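PDB 3VA7: KLLA0E08119p from Kluyveromyces lactis, which probably carboxylates urea to urea-1-carboxylate using ATP, hydrogencarbonate and a biotin carrier, as the urea carboxylase part of a longer enzyme that also carries allophanate hydrolase activity. Local coordinates for residues K429-L434 with S451-K456; K661-G666 with D777-V782; I927-M932 with Q1075-P1080; P493-Y498 with L602-T607; D93-A98 with A118-R123. All blocks are in the same frame, centred on the assembly; numbering follows the deposited sequence.

Contact 1: residues K429-L434 with S451-K456; sequences KLNQAL and SIASSK
The methyl group of Ala453 fits against the branch ends of two leucines one turn apart on helix 423-435, with its CB 3.6 Å from Leu434 CD1. Leu430 CD2 approaches the same methyl, 3.8 Å from Ala453 CB. Leu430 also leans on Val418 of strand 412-420 and on Ile364 and Ala366 of strand 362-372, so this apolar part of the contact faces the sheet of the biotin carboxylase C-terminal domain. Asn431 supplies the polar part. Its CG lies anti to the carbonyl carbon (chi1 -73°), which carries the amide across to Ala453 and Ser454. There Asn431 ND2 donates to Ala453 O at 2.9 Å; the acceptor is close to the amide plane, while ND2 itself stands above the carbonyl plane of Ala453. The same nitrogen bonds to Ile427 O, one turn back in its own helix. Ser454 OG gives its proton to Asn431 OD1 over 3.0 Å, again from above the carbonyl plane. Replacing Asn431 with a leucine would probably leave Ala453 O and Ser454 OG without these mates at the joint between the helices. With ND2 held by two carbonyls and OD1 by a hydroxyl, the chemistry fixes which way round the amide sits and leaves apolar packing to the sheet side.

Contact 2: residues K661-G666 with D777-V782; sequences KDWKIG and DTIQFV
Asp777 turns CG anti to its carbonyl carbon (chi1 -74°), and Trp663 does the same, which brings the carboxylate to the indole N-H. Trp663 NE1 donates to Asp777 OD1 at 3.1 Å, meeting it from above the carboxylate plane, with ring and carboxylate 36° apart; the buried indole nitrogen is thereby satisfied. The other oxygen, Asp777 OD2, lies against CB, CG and CE of Lys661, whose chain bends at its last two torsions, the two side chains crossing at about a right angle. The Lys661 NZ to Asp777 OD2 salt bridge is weak at 3.4 Å, and NZ also bonds to Thr774. These groups stand at the start of a parallel pairing between strands 662-669 and 778-783, the first and last strands of a seven-stranded mixed sheet of the carboxyltransferase domain, which meet here and close it on itself. Residues 662-666 face 778-782 one to one, with bonds such as Ile665 N to Gln780 O (2.7 Å) and Val782 N to Ile665 O (2.8 Å). On the face with Thr778, Lys664 kinks at chi2 (-54°) and hands NZ to OE1 of the extended Gln780, whose NE2 is taken by Phe687 O. On the opposite face Ile665 and Phe781 lie alongside, Ile665 CB 4.1 Å from Phe781 CD1, and the ring goes on to meet Phe686 and Trp691.

Contact 3: residues I927-M932 with Q1075-P1080; sequences IFKLPM and QVEFYP
Strands 922-934 and 1075-1081 run parallel in the mixed sheet of the second half of the carboxyltransferase region; the axes of residues 927-932 and 1075-1080 lie 39° apart. Backbone bonds alternate between them from Phe928 N to Gln1075 O, through Leu930 N to Glu1077 O (2.9 Å), to Met932 N to Tyr1079 O (2.8 Å). Phe1078 is held between two side chains. Met932 SD stands over one face in a Met-aromatic contact, 4.5 Å from the centroid of the Phe1078 ring, and Val1076 CG1 lies over the opposite face toward the rim. Leu930 CD1 continues this apolar side, 4.1 Å from Val1076 CG1. On the other side of the sheet, Tyr1079 places CG between its backbone N and carbonyl carbon (chi1 69°), which lays the ring flat over Pro931; CA of Pro931 is 3.6 Å above the centre of the Tyr1079 ring. Lys929 O meets the edge of the same ring. Lys929 and Glu1077 extend side by side, but Lys929 NZ and Glu1077 OE1 remain 4.8 Å apart. Strand 1101-1108 flanks residues 927-932, strand 984-989 pairs with 1075-1081, and Met1032 and Ile1034 of strand 1031-1034 pack on Phe1078.

Contact 4: residues P493-Y498 with L602-T607; sequences PGRTGY and LGSRST
Arg495 grips the carbonyl oxygen of Ser606 end-on with both terminal nitrogens. NH2 of Arg495 reaches Ser606 O at 2.6 Å in the carbonyl plane, on a lone pair, whereas Arg495 NH1 comes to Ser606 O at 2.8 Å from above that plane. The oxygen lies near the plane of the guanidinium. Arg495 NH2 makes a further, weak bond to Ser604 O (2.8 Å), and NE is taken by Tyr601 O; three backbone carbonyls thus face this buried cation and would be expected to stabilise its charge. A bend at chi3 (-80°) turns the guanidinium toward them. The loop that offers the carbonyls is shaped by an ST turn, in which Ser606 N donates to Ser604 OG at 2.8 Å; both serine hydroxyls also bond to Asp491. A water donates to Thr496 O and to Leu602 O, the latter at 2.6 Å, and bridges the two segments at the edge of the Tyr498 ring. Beyond the polar centre, the Arg495 and Leu602 side chains cross at about a right angle, with Arg495 CD 4.0 Å from Leu602 CB, and Leu602 CD2 lies 3.7 Å from Tyr498 CZ. Gly494 O rests against Ser604 CB. Residues 493-498 lead from strand 488-490 toward helix 511-520, whereas the loop of residues 602-607 lies between strands 587-592 and 626-628, with Thr607 bonded back to Val489 of strand 488-490.

Contact 5: residues D93-A98 with A118-R123; sequences DKIINA and ADFSDR
Arg123 NH1 donates to Asp93 OD1 at 2.8 Å in a nearly straight salt bridge (173°), the carboxylate oxygen lying in the guanidinium plane and being met almost along its C-O axis. The planes stand 79° apart, and the bond is made by OD1 alone of the two carboxylate oxygens. Arg123 NE forms a second salt bridge, to Glu127, and the cation thus has an acid on each of two nitrogens. Arg123 NH2 lies against CG2 of Ile96. Nearby, Asp122 pairs with Arg140 and the Ser121 hydroxyl bonds to Pro134 O. Inside the polar edge, Phe120 CZ packs on Ile95 CG2 at 3.8 Å, and Phe120 CE2 on Ile96 CD1 at 3.7 Å. A methionine in place of Arg123 would probably leave Asp93 and Glu127 without their shared cation. The axes of residues 93-98 and 118-123 lie 27° apart; their helices, 92-101 and 118-125, flank the five-stranded parallel sheet of the biotin carboxylase N-terminal domain; the second forms the crossover from strand 106-108 to 130-131, a beta-alpha-beta unit.

How the contacts relate
Contacts 5 and 1 belong to the biotin carboxylation region, in its N-terminal and C-terminal domains, with centres about 42 Å apart. Contacts 4, 2 and 3 belong to the carboxyltransferase part, where biotin and urea are bound. Contact 4 lies nearest the middle of the chain, its centre about 29 and 31 Å from those of contacts 2 and 3; its nearest atoms are about 15 Å from contact 1. Contacts 2 and 3 lie outside the immediate shell of the ligands: the Phe781 side chain is about 13 Å from the biotin group, and that of Phe1078 about 13 Å from urea. Contacts 2 and 5, about 74 Å apart between centres, lie on opposite sides of the chain's centre.

Contact 1: residues K429-L434 with S451-K456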
# COMPACT_ATOMS: atom_id res chain seq x y z
N LYS A 429 21.15 14.15 -22.03
CA LYS A 429 19.71 14.31 -21.82
C LYS A 429 19.08 13.04 -21.34
O LYS A 429 18.14 13.09 -20.57
CB LYS A 429 18.98 14.84 -23.05
CG LYS A 429 19.00 16.35 -23.12
CD LYS A 429 18.59 16.86 -24.44
CE LYS A 429 18.79 18.30 -24.42
NZ LYS A 429 17.99 18.92 -25.50
N LEU A 430 19.63 11.92 -21.79
CA LEU A 430 18.97 10.68 -21.55
C LEU A 430 19.24 10.29 -20.11
O LEU A 430 18.32 9.78 -19.40
CB LEU A 430 19.45 9.60 -22.53
CG LEU A 430 19.08 8.19 -22.11
CD1 LEU A 430 17.59 8.01 -22.35
CD2 LEU A 430 19.91 7.14 -22.82
N ASN A 431 20.49 10.53 -19.68
CA ASN A 431 20.86 10.29 -18.28
C ASN A 431 19.96 11.16 -17.39
O ASN A 431 19.34 10.62 -16.47
CB ASN A 431 22.37 10.45 -18.00
CG ASN A 431 23.22 9.29 -18.58
OD1 ASN A 431 23.32 8.21 -18.00
ND2 ASN A 431 23.88 9.55 -19.70
N GLN A 432 19.79 12.45 -17.70
CA GLN A 432 18.93 13.25 -16.84
C GLN A 432 17.52 12.64 -16.83
O GLN A 432 16.97 12.40 -15.74
CB GLN A 432 18.93 14.76 -17.15
CG GLN A 432 18.15 15.58 -16.05
CD GLN A 432 17.82 17.11 -16.38
OE1 GLN A 432 18.65 17.83 -16.91
NE2 GLN A 432 16.61 17.60 -15.99
N ALA A 433 16.95 12.35 -18.00
CA ALA A 433 15.60 11.75 -18.07
C ALA A 433 15.45 10.49 -17.19
O ALA A 433 14.50 10.36 -16.43
CB ALA A 433 15.19 11.46 -19.54
N LEU A 434 16.39 9.58 -17.32
CA LEU A 434 16.39 8.38 -16.52
C LEU A 434 16.41 8.65 -15.01
O LEU A 434 15.73 7.94 -14.24
CB LEU A 434 17.55 7.45 -16.92
CG LEU A 434 17.34 6.93 -18.35
CD1 LEU A 434 18.38 5.97 -18.75
CD2 LEU A 434 15.96 6.34 -18.53
N SER A 451 22.76 2.79 -15.38
CA SER A 451 24.07 2.23 -15.50
C SER A 451 24.53 2.11 -16.98
O SER A 451 25.65 2.54 -17.31
CB SER A 451 24.09 0.89 -14.77
OG SER A 451 24.92 -0.02 -15.47
N ILE A 452 23.68 1.56 -17.86
CA ILE A 452 24.02 1.52 -19.31
C ILE A 452 24.14 2.91 -19.90
O ILE A 452 25.21 3.27 -20.33
CB ILE A 452 23.06 0.69 -20.13
CG1 ILE A 452 23.07 -0.76 -19.69
CG2 ILE A 452 23.43 0.78 -21.59
CD1 ILE A 452 21.99 -1.55 -20.33
N ALA A 453 23.07 3.70 -19.87
CA ALA A 453 23.10 5.11 -20.31
C ALA A 453 24.33 5.86 -19.79
O ALA A 453 24.76 6.86 -20.37
CB ALA A 453 21.84 5.82 -19.87
N SER A 454 24.88 5.38 -18.70
CA SER A 454 26.00 6.06 -18.01
C SER A 454 27.37 5.57 -18.35
O SER A 454 28.35 6.22 -18.00
CB SER A 454 25.88 5.87 -16.51
OG SER A 454 25.22 7.00 -16.07
N SER A 455 27.43 4.38 -18.95
CA SER A 455 28.67 3.66 -19.13
C SER A 455 29.66 4.42 -20.01
O SER A 455 29.28 5.33 -20.77
CB SER A 455 28.39 2.26 -19.67
OG SER A 455 27.68 2.34 -20.88
N LYS A 456 30.93 4.06 -19.88
CA LYS A 456 31.98 4.60 -20.73
C LYS A 456 31.70 4.00 -22.12
O LYS A 456 31.69 4.72 -23.13
CB LYS A 456 33.36 4.20 -20.17
CG LYS A 456 34.63 4.76 -20.89
CD LYS A 456 35.03 6.15 -20.36
CE LYS A 456 36.56 6.21 -20.04
NZ LYS A 456 37.00 7.59 -19.63

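Contact 2: residues K661-G666 with D777-V782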
# COMPACT_ATOMS: atom_id res chain seq x y z
N LYS A 661 11.85 -12.91 31.20
CA LYS A 661 10.47 -12.84 30.67
C LYS A 661 9.57 -12.11 31.66
O LYS A 661 8.38 -12.41 31.84
CB LYS A 661 9.93 -14.23 30.26
CG LYS A 661 10.71 -14.86 29.08
CD LYS A 661 10.21 -16.26 28.64
CE LYS A 661 8.90 -16.18 27.76
NZ LYS A 661 9.19 -15.88 26.31
N ASP A 662 10.16 -11.11 32.30
CA ASP A 662 9.40 -10.40 33.32
C ASP A 662 9.86 -8.96 33.37
O ASP A 662 11.08 -8.69 33.32
CB ASP A 662 9.50 -11.12 34.66
CG ASP A 662 9.01 -10.27 35.79
OD1 ASP A 662 7.76 -10.22 36.07
OD2 ASP A 662 9.91 -9.61 36.38
N TRP A 663 8.90 -8.03 33.44
CA TRP A 663 9.22 -6.64 33.14
C TRP A 663 8.41 -5.71 33.96
O TRP A 663 7.24 -5.99 34.24
CB TRP A 663 8.79 -6.33 31.73
CG TRP A 663 9.35 -7.11 30.62
CD1 TRP A 663 8.93 -8.33 30.16
CD2 TRP A 663 10.38 -6.66 29.73
NE1 TRP A 663 9.70 -8.70 29.04
CE2 TRP A 663 10.58 -7.68 28.76
CE3 TRP A 663 11.14 -5.49 29.65
CZ2 TRP A 663 11.49 -7.55 27.72
CZ3 TRP A 663 12.08 -5.37 28.62
CH2 TRP A 663 12.24 -6.39 27.66
N LYS A 664 9.01 -4.57 34.33
CA LYS A 664 8.21 -3.49 34.98
C LYS A 664 8.09 -2.42 33.94
O LYS A 664 9.09 -2.07 33.29
CB LYS A 664 8.87 -2.90 36.23
CG LYS A 664 9.15 -3.89 37.38
CD LYS A 664 7.95 -4.67 37.80
CE LYS A 664 8.36 -5.92 38.57
NZ LYS A 664 7.18 -6.60 39.18
N ILE A 665 6.87 -1.93 33.76
CA ILE A 665 6.59 -1.00 32.69
C ILE A 665 5.92 0.24 33.20
O ILE A 665 4.79 0.17 33.71
CB ILE A 665 5.81 -1.73 31.56
CG1 ILE A 665 6.67 -2.89 31.03
CG2 ILE A 665 5.41 -0.75 30.43
CD1 ILE A 665 6.29 -3.39 29.70
N GLY A 666 6.60 1.38 33.07
CA GLY A 666 6.10 2.65 33.64
C GLY A 666 4.96 3.23 32.84
O GLY A 666 5.00 3.23 31.59
N ASP A 777 5.44 -13.55 28.37
CA ASP A 777 6.16 -12.63 29.26
C ASP A 777 5.17 -12.19 30.33
O ASP A 777 3.97 -12.22 30.09
CB ASP A 777 6.73 -11.40 28.55
CG ASP A 777 7.96 -11.70 27.70
OD1 ASP A 777 8.51 -10.74 27.10
OD2 ASP A 777 8.40 -12.88 27.58
N THR A 778 5.68 -11.82 31.51
CA THR A 778 4.87 -11.18 32.54
C THR A 778 5.25 -9.70 32.64
O THR A 778 6.41 -9.32 32.46
CB THR A 778 5.06 -11.85 33.94
OG1 THR A 778 6.47 -12.05 34.18
CG2 THR A 778 4.38 -13.18 34.00
N ILE A 779 4.30 -8.85 32.98
CA ILE A 779 4.61 -7.44 33.12
C ILE A 779 3.85 -6.91 34.29
O ILE A 779 2.84 -7.51 34.69
CB ILE A 779 4.27 -6.59 31.83
CG1 ILE A 779 2.76 -6.40 31.66
CG2 ILE A 779 4.85 -7.24 30.56
CD1 ILE A 779 2.37 -5.84 30.27
N GLN A 780 4.33 -5.79 34.83
CA GLN A 780 3.62 -5.05 35.89
C GLN A 780 3.74 -3.60 35.54
O GLN A 780 4.84 -3.09 35.20
CB GLN A 780 4.25 -5.28 37.26
CG GLN A 780 3.43 -4.69 38.39
CD GLN A 780 4.09 -4.89 39.77
OE1 GLN A 780 5.32 -5.07 39.89
NE2 GLN A 780 3.27 -4.85 40.81
N PHE A 781 2.60 -2.92 35.60
CA PHE A 781 2.54 -1.49 35.29
C PHE A 781 2.83 -0.67 36.52
O PHE A 781 2.26 -0.84 37.59
CB PHE A 781 1.17 -1.14 34.71
CG PHE A 781 0.90 -1.78 33.38
CD1 PHE A 781 1.73 -1.51 32.28
CD2 PHE A 781 -0.18 -2.66 33.22
CE1 PHE A 781 1.50 -2.09 31.06
CE2 PHE A 781 -0.43 -3.26 31.98
CZ PHE A 781 0.41 -2.99 30.89
N VAL A 782 3.72 0.25 36.35
CA VAL A 782 4.28 0.94 37.48
C VAL A 782 3.90 2.43 37.28
O VAL A 782 4.17 3.02 36.21
CB VAL A 782 5.79 0.60 37.43
CG1 VAL A 782 6.60 1.72 36.97
CG2 VAL A 782 6.25 -0.00 38.73

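Contact 3: residues I927-M932 with Q1075-P1080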
# COMPACT_ATOMS: atom_id res chain seq x y z
N ILE A 927 -22.22 14.92 1.41
CA ILE A 927 -23.22 13.80 1.47
C ILE A 927 -22.79 12.70 0.53
O ILE A 927 -22.76 12.88 -0.68
CB ILE A 927 -24.67 14.25 1.04
CG1 ILE A 927 -25.15 15.44 1.87
CG2 ILE A 927 -25.66 13.11 1.18
CD1 ILE A 927 -26.21 16.21 1.16
N PHE A 928 -22.43 11.58 1.13
CA PHE A 928 -21.99 10.40 0.40
C PHE A 928 -23.13 9.39 0.32
O PHE A 928 -23.71 9.02 1.36
CB PHE A 928 -20.79 9.76 1.14
CG PHE A 928 -19.46 10.50 0.95
CD1 PHE A 928 -19.21 11.68 1.62
CD2 PHE A 928 -18.50 10.01 0.06
CE1 PHE A 928 -17.97 12.40 1.43
CE2 PHE A 928 -17.27 10.72 -0.13
CZ PHE A 928 -17.01 11.92 0.58
N LYS A 929 -23.44 8.93 -0.89
CA LYS A 929 -24.34 7.80 -1.07
C LYS A 929 -23.58 6.56 -1.52
O LYS A 929 -23.03 6.50 -2.66
CB LYS A 929 -25.45 8.17 -2.06
CG LYS A 929 -26.59 8.89 -1.35
CD LYS A 929 -27.37 9.76 -2.27
CE LYS A 929 -28.41 10.52 -1.43
NZ LYS A 929 -29.15 11.45 -2.34
N LEU A 930 -23.55 5.56 -0.64
CA LEU A 930 -22.62 4.46 -0.82
C LEU A 930 -23.33 3.11 -0.91
O LEU A 930 -24.20 2.79 -0.07
CB LEU A 930 -21.64 4.46 0.38
CG LEU A 930 -20.68 5.65 0.58
CD1 LEU A 930 -19.73 5.36 1.68
CD2 LEU A 930 -19.88 5.92 -0.70
N PRO A 931 -22.96 2.27 -1.91
CA PRO A 931 -23.61 0.98 -2.08
C PRO A 931 -23.26 0.05 -0.95
O PRO A 931 -22.11 -0.03 -0.56
CB PRO A 931 -22.98 0.43 -3.36
CG PRO A 931 -21.68 1.13 -3.46
CD PRO A 931 -21.84 2.45 -2.85
N MET A 932 -24.23 -0.69 -0.43
CA MET A 932 -23.90 -1.70 0.60
C MET A 932 -24.66 -3.02 0.38
O MET A 932 -25.91 -3.07 0.21
CB MET A 932 -24.15 -1.10 1.99
CG MET A 932 -23.81 -2.02 3.14
SD MET A 932 -25.11 -1.93 4.43
CE MET A 932 -26.08 -3.27 3.87
N GLN A 1075 -22.09 13.34 5.78
CA GLN A 1075 -23.17 12.38 5.88
C GLN A 1075 -23.00 11.21 4.94
O GLN A 1075 -22.69 11.36 3.73
CB GLN A 1075 -24.51 13.05 5.59
CG GLN A 1075 -25.09 13.80 6.77
CD GLN A 1075 -26.10 14.85 6.37
OE1 GLN A 1075 -27.17 14.54 5.81
NE2 GLN A 1075 -25.77 16.10 6.66
N VAL A 1076 -23.22 10.03 5.50
CA VAL A 1076 -23.16 8.80 4.71
C VAL A 1076 -24.53 8.26 4.70
O VAL A 1076 -25.15 8.09 5.77
CB VAL A 1076 -22.19 7.77 5.33
CG1 VAL A 1076 -22.33 6.37 4.66
CG2 VAL A 1076 -20.75 8.29 5.19
N GLU A 1077 -25.01 7.96 3.50
CA GLU A 1077 -26.31 7.21 3.31
C GLU A 1077 -26.06 5.89 2.59
O GLU A 1077 -25.25 5.82 1.67
CB GLU A 1077 -27.36 8.02 2.54
CG GLU A 1077 -27.97 9.17 3.35
CD GLU A 1077 -29.14 9.88 2.60
OE1 GLU A 1077 -29.14 11.13 2.47
OE2 GLU A 1077 -30.09 9.17 2.14
N PHE A 1078 -26.72 4.83 3.01
CA PHE A 1078 -26.55 3.57 2.28
C PHE A 1078 -27.68 3.26 1.26
O PHE A 1078 -28.86 3.58 1.50
CB PHE A 1078 -26.40 2.43 3.26
CG PHE A 1078 -25.11 2.45 4.00
CD1 PHE A 1078 -25.10 2.38 5.39
CD2 PHE A 1078 -23.90 2.49 3.30
CE1 PHE A 1078 -23.90 2.41 6.09
CE2 PHE A 1078 -22.71 2.49 3.96
CZ PHE A 1078 -22.67 2.45 5.37
N TYR A 1079 -27.30 2.67 0.12
CA TYR A 1079 -28.29 2.11 -0.81
C TYR A 1079 -28.01 0.63 -1.11
O TYR A 1079 -26.83 0.20 -1.17
CB TYR A 1079 -28.46 2.95 -2.10
CG TYR A 1079 -27.27 2.96 -3.07
CD1 TYR A 1079 -27.13 1.96 -4.04
CD2 TYR A 1079 -26.29 3.98 -2.99
CE1 TYR A 1079 -26.06 1.95 -4.88
CE2 TYR A 1079 -25.20 4.00 -3.84
CZ TYR A 1079 -25.09 2.99 -4.79
OH TYR A 1079 -24.02 3.01 -5.63
N PRO A 1080 -29.07 -0.17 -1.26
CA PRO A 1080 -28.97 -1.67 -1.45
C PRO A 1080 -28.36 -2.12 -2.78
O PRO A 1080 -28.80 -1.65 -3.81
CB PRO A 1080 -30.42 -2.11 -1.45
CG PRO A 1080 -31.16 -0.81 -1.95
CD PRO A 1080 -30.47 0.28 -1.19

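Contact 4: residues P493-Y498 with L602-T607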
# COMPACT_ATOMS: atom_id res chain seq x y z
N PRO A 493 10.55 9.58 13.66
CA PRO A 493 9.43 9.12 14.48
C PRO A 493 8.33 8.35 13.75
O PRO A 493 7.44 7.80 14.40
CB PRO A 493 8.85 10.41 15.06
CG PRO A 493 9.28 11.49 14.09
CD PRO A 493 10.46 11.05 13.38
N GLY A 494 8.39 8.26 12.43
CA GLY A 494 7.38 7.48 11.67
C GLY A 494 6.41 8.41 10.96
O GLY A 494 6.73 9.56 10.63
N ARG A 495 5.20 7.90 10.74
CA ARG A 495 4.22 8.61 9.92
C ARG A 495 3.47 9.48 10.86
O ARG A 495 2.35 9.15 11.25
CB ARG A 495 3.27 7.59 9.24
CG ARG A 495 2.39 8.15 8.13
CD ARG A 495 2.00 7.07 7.14
NE ARG A 495 3.05 6.80 6.18
CZ ARG A 495 3.72 5.65 6.10
NH1 ARG A 495 3.44 4.65 6.94
NH2 ARG A 495 4.69 5.49 5.20
N THR A 496 4.07 10.59 11.27
CA THR A 496 3.38 11.46 12.25
C THR A 496 2.58 12.48 11.45
O THR A 496 2.85 12.68 10.27
CB THR A 496 4.37 12.22 13.20
OG1 THR A 496 5.22 13.05 12.40
CG2 THR A 496 5.26 11.26 13.99
N GLY A 497 1.60 13.11 12.10
CA GLY A 497 0.86 14.20 11.49
C GLY A 497 -0.61 13.91 11.29
O GLY A 497 -1.37 14.81 10.93
N TYR A 498 -1.03 12.65 11.53
CA TYR A 498 -2.31 12.16 11.04
C TYR A 498 -3.06 11.25 11.98
O TYR A 498 -3.95 10.55 11.57
CB TYR A 498 -2.14 11.47 9.69
CG TYR A 498 -1.44 12.23 8.61
CD1 TYR A 498 -2.12 13.09 7.76
CD2 TYR A 498 -0.09 12.06 8.40
CE1 TYR A 498 -1.46 13.77 6.68
CE2 TYR A 498 0.59 12.73 7.36
CZ TYR A 498 -0.10 13.58 6.51
OH TYR A 498 0.61 14.22 5.50
N LEU A 602 2.96 9.80 2.69
CA LEU A 602 2.52 10.67 3.78
C LEU A 602 3.63 11.10 4.77
O LEU A 602 3.41 11.17 5.98
CB LEU A 602 1.33 10.05 4.51
CG LEU A 602 0.00 10.09 3.77
CD1 LEU A 602 -0.98 9.32 4.59
CD2 LEU A 602 -0.52 11.55 3.47
N GLY A 603 4.80 11.42 4.24
CA GLY A 603 5.86 12.02 5.03
C GLY A 603 6.91 11.05 5.54
O GLY A 603 7.93 11.48 6.11
N SER A 604 6.69 9.76 5.36
CA SER A 604 7.49 8.74 6.04
C SER A 604 7.69 7.52 5.17
O SER A 604 6.81 7.13 4.38
CB SER A 604 6.81 8.28 7.32
OG SER A 604 7.44 7.10 7.77
N ARG A 605 8.85 6.91 5.34
CA ARG A 605 9.17 5.68 4.68
C ARG A 605 8.77 4.46 5.49
O ARG A 605 9.16 3.34 5.12
CB ARG A 605 10.66 5.65 4.38
CG ARG A 605 11.01 6.67 3.34
CD ARG A 605 12.47 6.70 3.12
NE ARG A 605 12.79 7.44 1.90
CZ ARG A 605 13.09 8.72 1.82
NH1 ARG A 605 13.10 9.49 2.89
NH2 ARG A 605 13.37 9.23 0.60
N SER A 606 8.01 4.65 6.56
CA SER A 606 7.63 3.52 7.40
C SER A 606 6.58 2.67 6.73
O SER A 606 5.66 3.21 6.07
CB SER A 606 7.12 3.95 8.76
OG SER A 606 8.18 4.35 9.58
N THR A 607 6.71 1.36 6.95
CA THR A 607 5.74 0.39 6.47
C THR A 607 4.54 0.24 7.40
O THR A 607 4.69 -0.08 8.58
CB THR A 607 6.38 -0.99 6.38
OG1 THR A 607 7.64 -0.92 5.69
CG2 THR A 607 5.45 -1.94 5.68
O HOH W 1 4.29 11.89 8.37

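Contact 5: residues D93-A98 with A118-R123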
# COMPACT_ATOMS: atom_id res chain seq x y z
N ASP A 93 -11.32 -13.21 -35.43
CA ASP A 93 -12.76 -13.18 -35.64
C ASP A 93 -13.38 -12.07 -34.81
O ASP A 93 -14.17 -11.25 -35.33
CB ASP A 93 -13.41 -14.57 -35.43
CG ASP A 93 -13.66 -15.29 -36.78
OD1 ASP A 93 -12.92 -14.98 -37.77
OD2 ASP A 93 -14.61 -16.11 -36.88
N LYS A 94 -12.97 -12.06 -33.55
CA LYS A 94 -13.34 -11.07 -32.57
C LYS A 94 -12.99 -9.66 -33.05
O LYS A 94 -13.88 -8.78 -33.09
CB LYS A 94 -12.67 -11.39 -31.24
CG LYS A 94 -13.31 -12.56 -30.46
CD LYS A 94 -12.50 -12.93 -29.24
CE LYS A 94 -13.41 -13.48 -28.12
NZ LYS A 94 -12.73 -13.73 -26.83
N ILE A 95 -11.72 -9.46 -33.48
CA ILE A 95 -11.21 -8.14 -33.97
C ILE A 95 -12.08 -7.59 -35.08
O ILE A 95 -12.55 -6.45 -35.02
CB ILE A 95 -9.69 -8.17 -34.43
CG1 ILE A 95 -8.71 -8.43 -33.27
CG2 ILE A 95 -9.30 -6.89 -35.17
CD1 ILE A 95 -9.10 -7.86 -31.87
N ILE A 96 -12.31 -8.42 -36.08
CA ILE A 96 -13.02 -7.99 -37.27
C ILE A 96 -14.49 -7.69 -36.93
O ILE A 96 -15.08 -6.73 -37.45
CB ILE A 96 -12.86 -9.05 -38.37
CG1 ILE A 96 -12.37 -8.40 -39.67
CG2 ILE A 96 -14.17 -9.79 -38.61
CD1 ILE A 96 -10.88 -8.18 -39.72
N ASN A 97 -15.06 -8.51 -36.04
CA ASN A 97 -16.39 -8.25 -35.46
C ASN A 97 -16.40 -6.93 -34.67
O ASN A 97 -17.34 -6.09 -34.80
CB ASN A 97 -16.88 -9.45 -34.60
CG ASN A 97 -18.32 -9.25 -34.05
OD1 ASN A 97 -19.26 -8.93 -34.81
ND2 ASN A 97 -18.48 -9.42 -32.74
N ALA A 98 -15.33 -6.71 -33.89
CA ALA A 98 -15.18 -5.44 -33.21
C ALA A 98 -15.21 -4.22 -34.15
O ALA A 98 -15.87 -3.22 -33.82
CB ALA A 98 -13.98 -5.44 -32.35
N ALA A 118 -0.57 -12.25 -42.22
CA ALA A 118 -1.11 -12.00 -43.55
C ALA A 118 -2.52 -12.54 -43.76
O ALA A 118 -3.25 -12.00 -44.61
CB ALA A 118 -0.18 -12.57 -44.62
N ASP A 119 -2.91 -13.59 -43.03
CA ASP A 119 -4.32 -14.01 -43.13
C ASP A 119 -5.16 -12.82 -42.69
O ASP A 119 -6.11 -12.39 -43.39
CB ASP A 119 -4.64 -15.23 -42.24
CG ASP A 119 -3.92 -16.53 -42.69
OD1 ASP A 119 -3.65 -17.37 -41.80
OD2 ASP A 119 -3.65 -16.71 -43.91
N PHE A 120 -4.77 -12.26 -41.54
CA PHE A 120 -5.39 -11.05 -41.02
C PHE A 120 -5.38 -9.89 -42.02
O PHE A 120 -6.42 -9.32 -42.29
CB PHE A 120 -4.80 -10.63 -39.68
CG PHE A 120 -5.46 -9.42 -39.09
CD1 PHE A 120 -4.74 -8.26 -38.86
CD2 PHE A 120 -6.83 -9.43 -38.80
CE1 PHE A 120 -5.36 -7.15 -38.31
CE2 PHE A 120 -7.46 -8.31 -38.24
CZ PHE A 120 -6.73 -7.19 -38.00
N SER A 121 -4.24 -9.57 -42.60
CA SER A 121 -4.29 -8.48 -43.59
C SER A 121 -5.33 -8.78 -44.68
O SER A 121 -6.11 -7.90 -45.05
CB SER A 121 -2.93 -8.18 -44.18
OG SER A 121 -3.08 -7.18 -45.15
N ASP A 122 -5.35 -10.04 -45.14
CA ASP A 122 -6.27 -10.54 -46.16
C ASP A 122 -7.76 -10.56 -45.72
O ASP A 122 -8.63 -10.13 -46.50
CB ASP A 122 -5.84 -11.94 -46.68
CG ASP A 122 -4.57 -11.91 -47.59
OD1 ASP A 122 -4.34 -10.96 -48.37
OD2 ASP A 122 -3.80 -12.89 -47.53
N ARG A 123 -8.05 -11.03 -44.48
CA ARG A 123 -9.39 -10.89 -43.86
C ARG A 123 -9.92 -9.46 -43.89
O ARG A 123 -11.09 -9.24 -44.22
CB ARG A 123 -9.43 -11.40 -42.40
CG ARG A 123 -10.20 -12.73 -42.14
CD ARG A 123 -11.60 -12.78 -42.86
NE ARG A 123 -12.80 -12.54 -42.03
CZ ARG A 123 -13.04 -13.05 -40.81
NH1 ARG A 123 -12.18 -13.86 -40.20
NH2 ARG A 123 -14.19 -12.73 -40.18